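Local coordinates for protein Polyphosphate:AMP phosphotransferase (Meiothermus ruber H328, PDB 5O6M) that transfers phosphate from inorganic polyphosphate to nucleotides, converting AMP to ADP and ADP to ATP, and also acts on other nucleoside mono- and diphosphates, at residues A89-P94 with H108-R113; T95-E98 with L104-V107; L129-R132 with L136-Q139. The protein carries 1 engineered substitution. All coordinates share one frame; numbering follows the deposited sequence. Where two conformers were deposited one is given.

Contact 1 (A89-P94 with H108-R113). With ATP (adenosine-5'-triphosphate), chain X; PO4 (phosphate ion), chain V.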
loop_
_atom_site.group_PDB
_atom_site.type_symbol
_atom_site.label_atom_id
_atom_site.label_comp_id
_atom_site.label_asym_id
_atom_site.label_seq_id
_atom_site.Cartn_x
_atom_site.Cartn_y
_atom_site.Cartn_z
ATOM N N ALA D 89 -11.452 3.391 -8.485
ATOM C CA ALA D 89 -10.163 4.002 -8.180
ATOM C C ALA D 89 -10.084 5.333 -8.913
ATOM O O ALA D 89 -10.076 5.367 -10.150
ATOM C CB ALA D 89 -8.998 3.093 -8.574
ATOM N N SER D 90 -10.042 6.422 -8.155
ATOM C CA SER D 90 -9.966 7.761 -8.714
ATOM C C SER D 90 -8.519 8.224 -8.743
ATOM O O SER D 90 -7.740 7.913 -7.839
ATOM C CB SER D 90 -10.797 8.746 -7.889
ATOM O OG SER D 90 -12.165 8.405 -7.913
ATOM N N PHE D 91 -8.159 8.954 -9.793
ATOM C CA PHE D 91 -6.821 9.506 -9.939
ATOM C C PHE D 91 -6.926 11.020 -10.061
ATOM O O PHE D 91 -7.495 11.529 -11.032
ATOM C CB PHE D 91 -6.097 8.901 -11.145
ATOM C CG PHE D 91 -5.812 7.428 -11.006
ATOM C CD1 PHE D 91 -4.734 6.989 -10.246
ATOM C CD2 PHE D 91 -6.615 6.486 -11.633
ATOM C CE1 PHE D 91 -4.464 5.641 -10.109
ATOM C CE2 PHE D 91 -6.350 5.132 -11.503
ATOM C CZ PHE D 91 -5.275 4.709 -10.739
ATOM N N GLY D 92 -6.377 11.730 -9.074
ATOM C CA GLY D 92 -6.304 13.167 -9.078
ATOM C C GLY D 92 -4.886 13.661 -9.284
ATOM O O GLY D 92 -4.007 12.933 -9.760
ATOM N N VAL D 93 -4.654 14.913 -8.914
ATOM C CA VAL D 93 -3.331 15.492 -9.170
ATOM C C VAL D 93 -2.287 14.747 -8.342
ATOM O O VAL D 93 -2.472 14.566 -7.126
ATOM C CB VAL D 93 -3.329 16.994 -8.865
ATOM C CG1 VAL D 93 -4.722 17.468 -8.486
ATOM C CG2 VAL D 93 -2.304 17.338 -7.784
ATOM N N PRO D 94 -1.197 14.281 -8.949
ATOM C CA PRO D 94 -0.250 13.420 -8.227
ATOM C C PRO D 94 0.349 14.104 -7.004
ATOM O O PRO D 94 0.664 15.296 -7.027
ATOM C CB PRO D 94 0.827 13.122 -9.277
ATOM C CG PRO D 94 0.136 13.290 -10.589
ATOM C CD PRO D 94 -0.877 14.388 -10.382
ATOM N N HIS D 108 -0.621 1.260 -11.548
ATOM C CA HIS D 108 -0.466 -0.190 -11.505
ATOM C C HIS D 108 -0.954 -0.764 -10.180
ATOM O O HIS D 108 -1.541 -1.853 -10.147
ATOM C CB HIS D 108 0.994 -0.581 -11.741
ATOM C CG HIS D 108 1.167 -1.996 -12.204
ATOM N ND1 HIS D 108 2.360 -2.480 -12.694
ATOM C CD2 HIS D 108 0.289 -3.026 -12.267
ATOM C CE1 HIS D 108 2.216 -3.751 -13.025
ATOM N NE2 HIS D 108 0.968 -4.106 -12.779
ATOM N N GLN D 109 -0.711 -0.044 -9.081
ATOM C CA GLN D 109 -1.131 -0.500 -7.761
ATOM C C GLN D 109 -2.617 -0.819 -7.716
ATOM O O GLN D 109 -3.046 -1.688 -6.948
ATOM C CB GLN D 109 -0.792 0.572 -6.721
ATOM C CG GLN D 109 -1.334 0.293 -5.335
ATOM C CD GLN D 109 -0.775 -0.980 -4.744
ATOM O OE1 GLN D 109 0.406 -1.291 -4.911
ATOM N NE2 GLN D 109 -1.622 -1.729 -4.051
ATOM N N GLN D 110 -3.413 -0.139 -8.535
ATOM C CA GLN D 110 -4.864 -0.182 -8.447
ATOM C C GLN D 110 -5.525 -1.160 -9.413
ATOM O O GLN D 110 -6.756 -1.229 -9.438
ATOM C CB GLN D 110 -5.438 1.221 -8.682
ATOM C CG GLN D 110 -4.951 2.278 -7.708
ATOM C CD GLN D 110 -5.503 2.057 -6.316
ATOM O OE1 GLN D 110 -6.485 1.338 -6.137
ATOM N NE2 GLN D 110 -4.893 2.694 -5.322
ATOM N N VAL D 111 -4.759 -1.923 -10.188
ATOM C CA VAL D 111 -5.346 -2.807 -11.196
ATOM C C VAL D 111 -6.284 -3.799 -10.516
ATOM O O VAL D 111 -6.096 -4.119 -9.331
ATOM C CB VAL D 111 -4.266 -3.545 -12.003
ATOM C CG1 VAL D 111 -3.332 -2.556 -12.684
ATOM C CG2 VAL D 111 -3.497 -4.504 -11.111
ATOM N N PRO D 112 -7.294 -4.312 -11.215
ATOM C CA PRO D 112 -8.219 -5.253 -10.579
ATOM C C PRO D 112 -7.566 -6.603 -10.355
ATOM O O PRO D 112 -6.728 -7.055 -11.140
ATOM C CB PRO D 112 -9.370 -5.354 -11.588
ATOM C CG PRO D 112 -8.716 -5.079 -12.906
ATOM C CD PRO D 112 -7.668 -4.030 -12.612
ATOM N N ARG D 113 -7.957 -7.245 -9.256
ATOM C CA ARG D 113 -7.533 -8.608 -8.976
ATOM C C ARG D 113 -8.550 -9.590 -9.554
ATOM O O ARG D 113 -9.593 -9.205 -10.084
ATOM C CB ARG D 113 -7.351 -8.815 -7.473
ATOM C CG ARG D 113 -8.612 -8.602 -6.642
ATOM C CD ARG D 113 -8.567 -9.479 -5.395
ATOM N NE ARG D 113 -8.649 -10.898 -5.734
ATOM C CZ ARG D 113 -8.100 -11.872 -5.013
ATOM N NH1 ARG D 113 -7.418 -11.580 -3.913
ATOM N NH2 ARG D 113 -8.225 -13.136 -5.398
HETATM P PG ATP X . -13.099 15.163 -11.248
HETATM O O1G ATP X . -12.489 13.846 -11.646
HETATM O O2G ATP X . -13.068 16.193 -12.373
HETATM O O3G ATP X . -14.544 15.022 -10.749
HETATM P PB ATP X . -12.485 15.977 -8.502
HETATM O O1B ATP X . -12.667 17.392 -8.114
HETATM O O2B ATP X . -13.610 15.017 -8.112
HETATM O O3B ATP X . -12.251 15.817 -10.069
HETATM P PA ATP X . -9.838 14.643 -8.434
HETATM O O1A ATP X . -10.134 13.213 -8.657
HETATM O O2A ATP X . -8.758 14.897 -7.384
HETATM O O3A ATP X . -11.137 15.390 -7.893
HETATM O "O5'" ATP X . -9.261 15.335 -9.807
HETATM C "C5'" ATP X . -8.537 16.581 -9.737
HETATM C "C4'" ATP X . -7.673 16.818 -10.954
HETATM O "O4'" ATP X . -6.563 15.894 -11.002
HETATM C "C3'" ATP X . -8.362 16.727 -12.325
HETATM O "O3'" ATP X . -8.452 18.027 -12.898
HETATM C "C2'" ATP X . -7.420 15.833 -13.151
HETATM O "O2'" ATP X . -7.202 16.313 -14.473
HETATM C "C1'" ATP X . -6.134 15.937 -12.342
HETATM N N9 ATP X . -5.154 14.886 -12.593
HETATM C C8 ATP X . -5.362 13.534 -12.656
HETATM N N7 ATP X . -4.305 12.844 -13.013
HETATM C C5 ATP X . -3.328 13.812 -13.192
HETATM C C6 ATP X . -1.978 13.738 -13.590
HETATM N N6 ATP X . -1.367 12.604 -13.942
HETATM N N1 ATP X . -1.280 14.893 -13.656
HETATM C C2 ATP X . -1.901 16.038 -13.360
HETATM N N3 ATP X . -3.168 16.233 -12.991
HETATM C C4 ATP X . -3.833 15.074 -12.926
HETATM P P PO4 V . -6.670 -8.544 -1.967
HETATM O O1 PO4 V . -8.171 -8.657 -1.822
HETATM O O2 PO4 V . -5.980 -9.160 -0.774
HETATM O O3 PO4 V . -6.227 -9.269 -3.215
HETATM O O4 PO4 V . -6.293 -7.086 -2.070
#
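The Phe91 ring and the Gln110 amide are turned 77° against each other and do not stack. The ring meets the methylene part of Gln110 obliquely, CZ lying 3.9 Å from Gln110 CG, and the two side chains slide past each other in opposite directions. Phe120 of the neighbouring strand packs edge-to-face with the same ring. The Arg113 guanidinium has a phosphate ion, probably from the crystallisation liquor, at its edge, in plane, and NH1 gives phosphate O3 a bond of 2.7 Å at 148°. Gln110 bends at chi2 (-70°), which brings its carbonyl end back to Ala89, with Gln110 OE1 3.9 Å from Ala89 CB. A type I turn from His108 to Val111, closed by Val111 N to His108 O at 3.2 Å, presents Gln110 to the end of strand 86-90, an outermost strand of this chain's parallel sheet. Beyond Phe91 the same segment lines the nucleotide pocket: Val93 N lies 3.0 Å from ATP O4', and Pro94 CD 3.3 Å from ATP N1. A leucine in place of Arg113 has no N-H for the phosphate, which would probably be held less firmly despite Arg101 of the second subunit, and Glu96 of that subunit would probably lack its salt-bridge mate. The contact itself rests on carbon-rich surfaces and is not directional; polar partners lie elsewhere, Ser90 OG pairing with Asp121 and Gln110 O with Arg87.

Contact 2 (T95-E98 with L104-V107). With ATP (adenosine-5'-triphosphate), chain X.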
loop_
_atom_site.group_PDB
_atom_site.type_symbol
_atom_site.label_atom_id
_atom_site.label_comp_id
_atom_site.label_asym_id
_atom_site.label_seq_id
_atom_site.Cartn_x
_atom_site.Cartn_y
_atom_site.Cartn_z
ATOM N N THR D 95 0.511 13.333 -5.933
ATOM C CA THR D 95 1.230 13.825 -4.771
ATOM C C THR D 95 2.735 13.746 -5.027
ATOM O O THR D 95 3.194 13.117 -5.984
ATOM C CB THR D 95 0.848 13.023 -3.526
ATOM O OG1 THR D 95 1.337 11.681 -3.649
ATOM C CG2 THR D 95 -0.662 12.983 -3.373
ATOM N N GLU D 96 3.515 14.387 -4.154
ATOM C CA GLU D 96 4.967 14.317 -4.307
ATOM C C GLU D 96 5.459 12.885 -4.145
ATOM O O GLU D 96 6.386 12.454 -4.841
ATOM C CB GLU D 96 5.660 15.246 -3.310
ATOM C CG GLU D 96 7.112 15.569 -3.680
ATOM C CD GLU D 96 8.103 14.481 -3.293
ATOM O OE1 GLU D 96 7.864 13.773 -2.292
ATOM O OE2 GLU D 96 9.123 14.333 -4.001
ATOM N N GLN D 97 4.850 12.136 -3.224
ATOM C CA GLN D 97 5.177 10.723 -3.074
ATOM C C GLN D 97 4.939 9.959 -4.375
ATOM O O GLN D 97 5.739 9.091 -4.750
ATOM C CB GLN D 97 4.373 10.130 -1.920
ATOM C CG GLN D 97 4.814 8.742 -1.504
ATOM C CD GLN D 97 3.840 8.091 -0.543
ATOM O OE1 GLN D 97 3.254 8.760 0.309
ATOM N NE2 GLN D 97 3.673 6.776 -0.663
ATOM N N GLU D 98 3.844 10.265 -5.079
ATOM C CA GLU D 98 3.547 9.563 -6.321
ATOM C C GLU D 98 4.443 10.023 -7.466
ATOM O O GLU D 98 4.797 9.215 -8.330
ATOM C CB GLU D 98 2.071 9.738 -6.694
ATOM C CG GLU D 98 1.104 9.098 -5.701
ATOM C CD GLU D 98 -0.352 9.428 -5.976
ATOM O OE1 GLU D 98 -0.625 10.459 -6.626
ATOM O OE2 GLU D 98 -1.228 8.651 -5.539
ATOM N N LEU D 104 3.315 5.417 -13.887
ATOM C CA LEU D 104 2.506 4.204 -13.856
ATOM C C LEU D 104 2.500 3.520 -12.493
ATOM O O LEU D 104 1.683 2.616 -12.276
ATOM C CB LEU D 104 2.986 3.210 -14.922
ATOM C CG LEU D 104 2.627 3.499 -16.379
ATOM C CD1 LEU D 104 3.037 2.339 -17.268
ATOM C CD2 LEU D 104 1.139 3.771 -16.523
ATOM N N TRP D 105 3.372 3.931 -11.571
ATOM C CA TRP D 105 3.438 3.288 -10.263
ATOM C C TRP D 105 2.098 3.379 -9.538
ATOM O O TRP D 105 1.539 2.363 -9.110
ATOM C CB TRP D 105 4.549 3.933 -9.439
ATOM C CG TRP D 105 4.729 3.424 -8.032
ATOM C CD1 TRP D 105 5.402 2.298 -7.646
ATOM C CD2 TRP D 105 4.265 4.044 -6.824
ATOM N NE1 TRP D 105 5.382 2.177 -6.277
ATOM C CE2 TRP D 105 4.692 3.237 -5.749
ATOM C CE3 TRP D 105 3.532 5.203 -6.548
ATOM C CZ2 TRP D 105 4.404 3.547 -4.420
ATOM C CZ3 TRP D 105 3.245 5.509 -5.229
ATOM C CH2 TRP D 105 3.682 4.686 -4.181
ATOM N N ARG D 106 1.560 4.590 -9.394
ATOM C CA ARG D 106 0.312 4.757 -8.658
ATOM C C ARG D 106 -0.878 4.130 -9.375
ATOM O O ARG D 106 -1.881 3.821 -8.725
ATOM C CB ARG D 106 0.039 6.239 -8.398
ATOM C CG ARG D 106 -0.325 7.032 -9.637
ATOM C CD ARG D 106 -0.826 8.409 -9.255
ATOM N NE ARG D 106 -1.416 9.110 -10.392
ATOM C CZ ARG D 106 -2.172 10.195 -10.280
ATOM N NH1 ARG D 106 -2.422 10.706 -9.081
ATOM N NH2 ARG D 106 -2.675 10.770 -11.365
ATOM N N VAL D 107 -0.801 3.954 -10.695
ATOM C CA VAL D 107 -1.904 3.338 -11.427
ATOM C C VAL D 107 -1.819 1.818 -11.356
ATOM O O VAL D 107 -2.829 1.137 -11.146
ATOM C CB VAL D 107 -1.930 3.831 -12.888
ATOM C CG1 VAL D 107 -3.033 3.129 -13.659
ATOM C CG2 VAL D 107 -2.126 5.335 -12.940
HETATM P PG ATP X . -13.099 15.163 -11.248
HETATM O O1G ATP X . -12.489 13.846 -11.646
HETATM O O2G ATP X . -13.068 16.193 -12.373
HETATM O O3G ATP X . -14.544 15.022 -10.749
HETATM P PB ATP X . -12.485 15.977 -8.502
HETATM O O1B ATP X . -12.667 17.392 -8.114
HETATM O O2B ATP X . -13.610 15.017 -8.112
HETATM O O3B ATP X . -12.251 15.817 -10.069
HETATM P PA ATP X . -9.838 14.643 -8.434
HETATM O O1A ATP X . -10.134 13.213 -8.657
HETATM O O2A ATP X . -8.758 14.897 -7.384
HETATM O O3A ATP X . -11.137 15.390 -7.893
HETATM O "O5'" ATP X . -9.261 15.335 -9.807
HETATM C "C5'" ATP X . -8.537 16.581 -9.737
HETATM C "C4'" ATP X . -7.673 16.818 -10.954
HETATM O "O4'" ATP X . -6.563 15.894 -11.002
HETATM C "C3'" ATP X . -8.362 16.727 -12.325
HETATM O "O3'" ATP X . -8.452 18.027 -12.898
HETATM C "C2'" ATP X . -7.420 15.833 -13.151
HETATM O "O2'" ATP X . -7.202 16.313 -14.473
HETATM C "C1'" ATP X . -6.134 15.937 -12.342
HETATM N N9 ATP X . -5.154 14.886 -12.593
HETATM C C8 ATP X . -5.362 13.534 -12.656
HETATM N N7 ATP X . -4.305 12.844 -13.013
HETATM C C5 ATP X . -3.328 13.812 -13.192
HETATM C C6 ATP X . -1.978 13.738 -13.590
HETATM N N6 ATP X . -1.367 12.604 -13.942
HETATM N N1 ATP X . -1.280 14.893 -13.656
HETATM C C2 ATP X . -1.901 16.038 -13.360
HETATM N N3 ATP X . -3.168 16.233 -12.991
HETATM C C4 ATP X . -3.833 15.074 -12.926
HETATM O O HOH W 1 3.119 7.319 -9.695
#
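Glu98 OE1 and Arg106 NH1 form a salt bridge of 3.1 Å, the N-H pointing at the oxygen from above the carboxylate plane. Carboxylate and guanidinium are turned 78° against each other, so one oxygen takes the bond and the groups do not pair side by side. The same OE1 accepts from Thr95 N at 3.2 Å, and the two donors reach it from opposite faces of its plane, which should restrict the rotation of the carboxylate. Arg106 starts with CG between backbone N and carbonyl carbon (chi1 70°) and then runs extended to NE, laying its CD 3.3 Å from Glu98 OE1 and carrying the guanidinium to the adenine. There NH2 comes within 3.1 Å of ATP N7, which lies in plane at the guanidinium edge, while NH1 is also bonded to Gly92 O. Thr95 and Glu98 make a capping box at the start of helix 96-99: Thr95 OG1 takes the bond from Glu98 N at 3.2 Å, and the Glu98 carboxylate in turn accepts from Thr95 N. Thus the residue that holds Arg106 is itself set by the helix cap. Between the backbones a water accepts from Arg106 N and donates to Glu98 O, 2.9 Å away. Trp105 offers its ring edge to both Glu98 CG, 4.2 Å from CZ3, and Gln97 NE2, 4.1 Å from CH2. Its indole is placed further out by a cation-pi contact with Arg101 and by NE1 bonding to Gln109 O of the second subunit, while Gln97 packs on Glu98 of the third subunit and Glu98 on its Gln97.

Contact 3 (L129-R132 with L136-Q139); sequences LVVR and LVPQ. With ATP (adenosine-5'-triphosphate), chain X; PO4 (phosphate ion), chain Z.
Leu136 N donates to Val131 O at 2.8 Å, an N-H...O angle of 152°, with the donor in the carbonyl plane. The bond reaches back five residues and ties the loop to the short helix 130-133, for which Leu129 is the N-cap. It brings Leu136 across Val131 at about a right angle: Leu136 CD1 lies 3.9 Å from Val131 CG2 and 3.8 Å from Val131 CA. Both branches of Val131 are used. CG1, anti to the backbone N (chi1 164°), meets Val137 CG2 at 3.7 Å, while CG2 lies between Leu136 CD1 and the base. Together the helix and the returning loop form an apolar wall of the ATP pocket in this P-loop NTPase-clan enzyme, with Val130 CG1 3.6 Å and Leu136 CD1 3.9 Å from ATP C2, and Val131 CG2 3.8 Å from ATP N1. These three side chains meet the base through aliphatic branches, consistent with positioning by shape rather than by polar bonds. Outside the two segments, Val137 packs on Trp142 and Arg145, and Val130 on Tyr206 of helix 203-217. Arg132, on another side of its helix, extends from CG to NE past Ala209 and Ala212 and meets a phosphate ion, probably from the crystallisation liquor, edge-on: NH2 bonds O2 at 3.1 Å, and NH1 gives O4 a weaker, longer bond.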
loop_
_atom_site.group_PDB
_atom_site.type_symbol
_atom_site.label_atom_id
_atom_site.label_comp_id
_atom_site.label_asym_id
_atom_site.label_seq_id
_atom_site.Cartn_x
_atom_site.Cartn_y
_atom_site.Cartn_z
ATOM N N LEU D 129 -2.347 13.608 -21.231
ATOM C CA LEU D 129 -3.446 14.535 -21.482
ATOM C C LEU D 129 -3.153 15.875 -20.823
ATOM O O LEU D 129 -2.507 16.739 -21.426
ATOM C CB LEU D 129 -4.771 13.959 -20.973
ATOM C CG LEU D 129 -5.302 12.726 -21.706
ATOM C CD1 LEU D 129 -6.465 12.116 -20.943
ATOM C CD2 LEU D 129 -5.728 13.094 -23.123
ATOM N N VAL D 130 -3.616 16.062 -19.586
ATOM C CA VAL D 130 -3.301 17.294 -18.868
ATOM C C VAL D 130 -1.789 17.495 -18.801
ATOM O O VAL D 130 -1.299 18.628 -18.852
ATOM C CB VAL D 130 -3.943 17.288 -17.468
ATOM C CG1 VAL D 130 -3.418 16.123 -16.637
ATOM C CG2 VAL D 130 -3.684 18.612 -16.766
ATOM N N VAL D 131 -1.030 16.402 -18.680
ATOM C CA VAL D 131 0.427 16.511 -18.648
ATOM C C VAL D 131 0.945 17.067 -19.969
ATOM O O VAL D 131 1.887 17.867 -19.998
ATOM C CB VAL D 131 1.056 15.144 -18.320
ATOM C CG1 VAL D 131 2.548 15.147 -18.658
ATOM C CG2 VAL D 131 0.836 14.794 -16.859
ATOM N N ARG D 132 0.344 16.645 -21.083
ATOM C CA ARG D 132 0.734 17.159 -22.391
ATOM C C ARG D 132 0.199 18.569 -22.628
ATOM O O ARG D 132 0.941 19.459 -23.056
ATOM C CB ARG D 132 0.254 16.207 -23.486
ATOM C CG ARG D 132 -0.039 16.876 -24.822
ATOM C CD ARG D 132 -0.267 15.835 -25.904
ATOM N NE ARG D 132 -0.884 16.399 -27.101
ATOM C CZ ARG D 132 -0.792 15.862 -28.314
ATOM N NH1 ARG D 132 -0.090 14.751 -28.499
ATOM N NH2 ARG D 132 -1.395 16.439 -29.344
ATOM N N LEU D 136 3.464 19.567 -18.494
ATOM C CA LEU D 136 3.976 19.246 -17.168
ATOM C C LEU D 136 5.296 18.495 -17.244
ATOM O O LEU D 136 6.039 18.466 -16.259
ATOM C CB LEU D 136 2.941 18.439 -16.385
ATOM C CG LEU D 136 1.612 19.161 -16.146
ATOM C CD1 LEU D 136 0.683 18.320 -15.280
ATOM C CD2 LEU D 136 1.844 20.530 -15.519
ATOM N N VAL D 137 5.587 17.877 -18.384
ATOM C CA VAL D 137 6.929 17.398 -18.714
ATOM C C VAL D 137 7.196 17.697 -20.180
ATOM O O VAL D 137 6.263 17.858 -20.978
ATOM C CB VAL D 137 7.096 15.890 -18.439
ATOM C CG1 VAL D 137 6.824 15.579 -16.973
ATOM C CG2 VAL D 137 6.179 15.080 -19.345
ATOM N N PRO D 138 8.467 17.790 -20.562
ATOM C CA PRO D 138 8.788 18.118 -21.956
ATOM C C PRO D 138 8.193 17.095 -22.910
ATOM O O PRO D 138 8.102 15.905 -22.597
ATOM C CB PRO D 138 10.322 18.091 -21.987
ATOM C CG PRO D 138 10.741 18.269 -20.554
ATOM C CD PRO D 138 9.674 17.612 -19.736
ATOM N N GLN D 139 7.778 17.575 -24.089
ATOM C CA GLN D 139 7.235 16.675 -25.104
ATOM C C GLN D 139 8.140 15.470 -25.328
ATOM O O GLN D 139 7.654 14.370 -25.625
ATOM C CB GLN D 139 7.025 17.422 -26.423
ATOM C CG GLN D 139 6.808 16.495 -27.616
ATOM C CD GLN D 139 6.399 17.233 -28.877
ATOM O OE1 GLN D 139 5.811 18.313 -28.816
ATOM N NE2 GLN D 139 6.710 16.650 -30.030
HETATM P PG ATP X . -13.099 15.163 -11.248
HETATM O O1G ATP X . -12.489 13.846 -11.646
HETATM O O2G ATP X . -13.068 16.193 -12.373
HETATM O O3G ATP X . -14.544 15.022 -10.749
HETATM P PB ATP X . -12.485 15.977 -8.502
HETATM O O1B ATP X . -12.667 17.392 -8.114
HETATM O O2B ATP X . -13.610 15.017 -8.112
HETATM O O3B ATP X . -12.251 15.817 -10.069
HETATM P PA ATP X . -9.838 14.643 -8.434
HETATM O O1A ATP X . -10.134 13.213 -8.657
HETATM O O2A ATP X . -8.758 14.897 -7.384
HETATM O O3A ATP X . -11.137 15.390 -7.893
HETATM O "O5'" ATP X . -9.261 15.335 -9.807
HETATM C "C5'" ATP X . -8.537 16.581 -9.737
HETATM C "C4'" ATP X . -7.673 16.818 -10.954
HETATM O "O4'" ATP X . -6.563 15.894 -11.002
HETATM C "C3'" ATP X . -8.362 16.727 -12.325
HETATM O "O3'" ATP X . -8.452 18.027 -12.898
HETATM C "C2'" ATP X . -7.420 15.833 -13.151
HETATM O "O2'" ATP X . -7.202 16.313 -14.473
HETATM C "C1'" ATP X . -6.134 15.937 -12.342
HETATM N N9 ATP X . -5.154 14.886 -12.593
HETATM C C8 ATP X . -5.362 13.534 -12.656
HETATM N N7 ATP X . -4.305 12.844 -13.013
HETATM C C5 ATP X . -3.328 13.812 -13.192
HETATM C C6 ATP X . -1.978 13.738 -13.590
HETATM N N6 ATP X . -1.367 12.604 -13.942
HETATM N N1 ATP X . -1.280 14.893 -13.656
HETATM C C2 ATP X . -1.901 16.038 -13.360
HETATM N N3 ATP X . -3.168 16.233 -12.991
HETATM C C4 ATP X . -3.833 15.074 -12.926
HETATM P P PO4 Z . -0.230 14.556 -32.606
HETATM O O1 PO4 Z . -1.661 14.083 -32.721
HETATM O O2 PO4 Z . -0.203 15.997 -32.153
HETATM O O3 PO4 Z . 0.435 14.443 -33.957
HETATM O O4 PO4 Z . 0.516 13.704 -31.605
#

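Overall arrangement
All three contacts converge on one ATP. Contacts 1 and 2 are neighbours, their centres about 9 Å apart, and touch directly: Gly92 O receives Arg106 NH1 at 2.8 Å, a probable hydrogen bond, and Phe91 packs on Arg106 and Val107. Contact 3 stands apart, its centre about 19 Å from that of contact 1 and about 16 Å from that of contact 2, with nearest atoms about 6 and 8 Å away. The adenine bridges this separation: Pro94 of contact 1 lies on one side of the base, Val130 and Val131 of contact 3 on the other, and Arg106 of contact 2 at N7. Contacts 1 and 2 also meet the second subunit, whereas contact 3 touches no other chain.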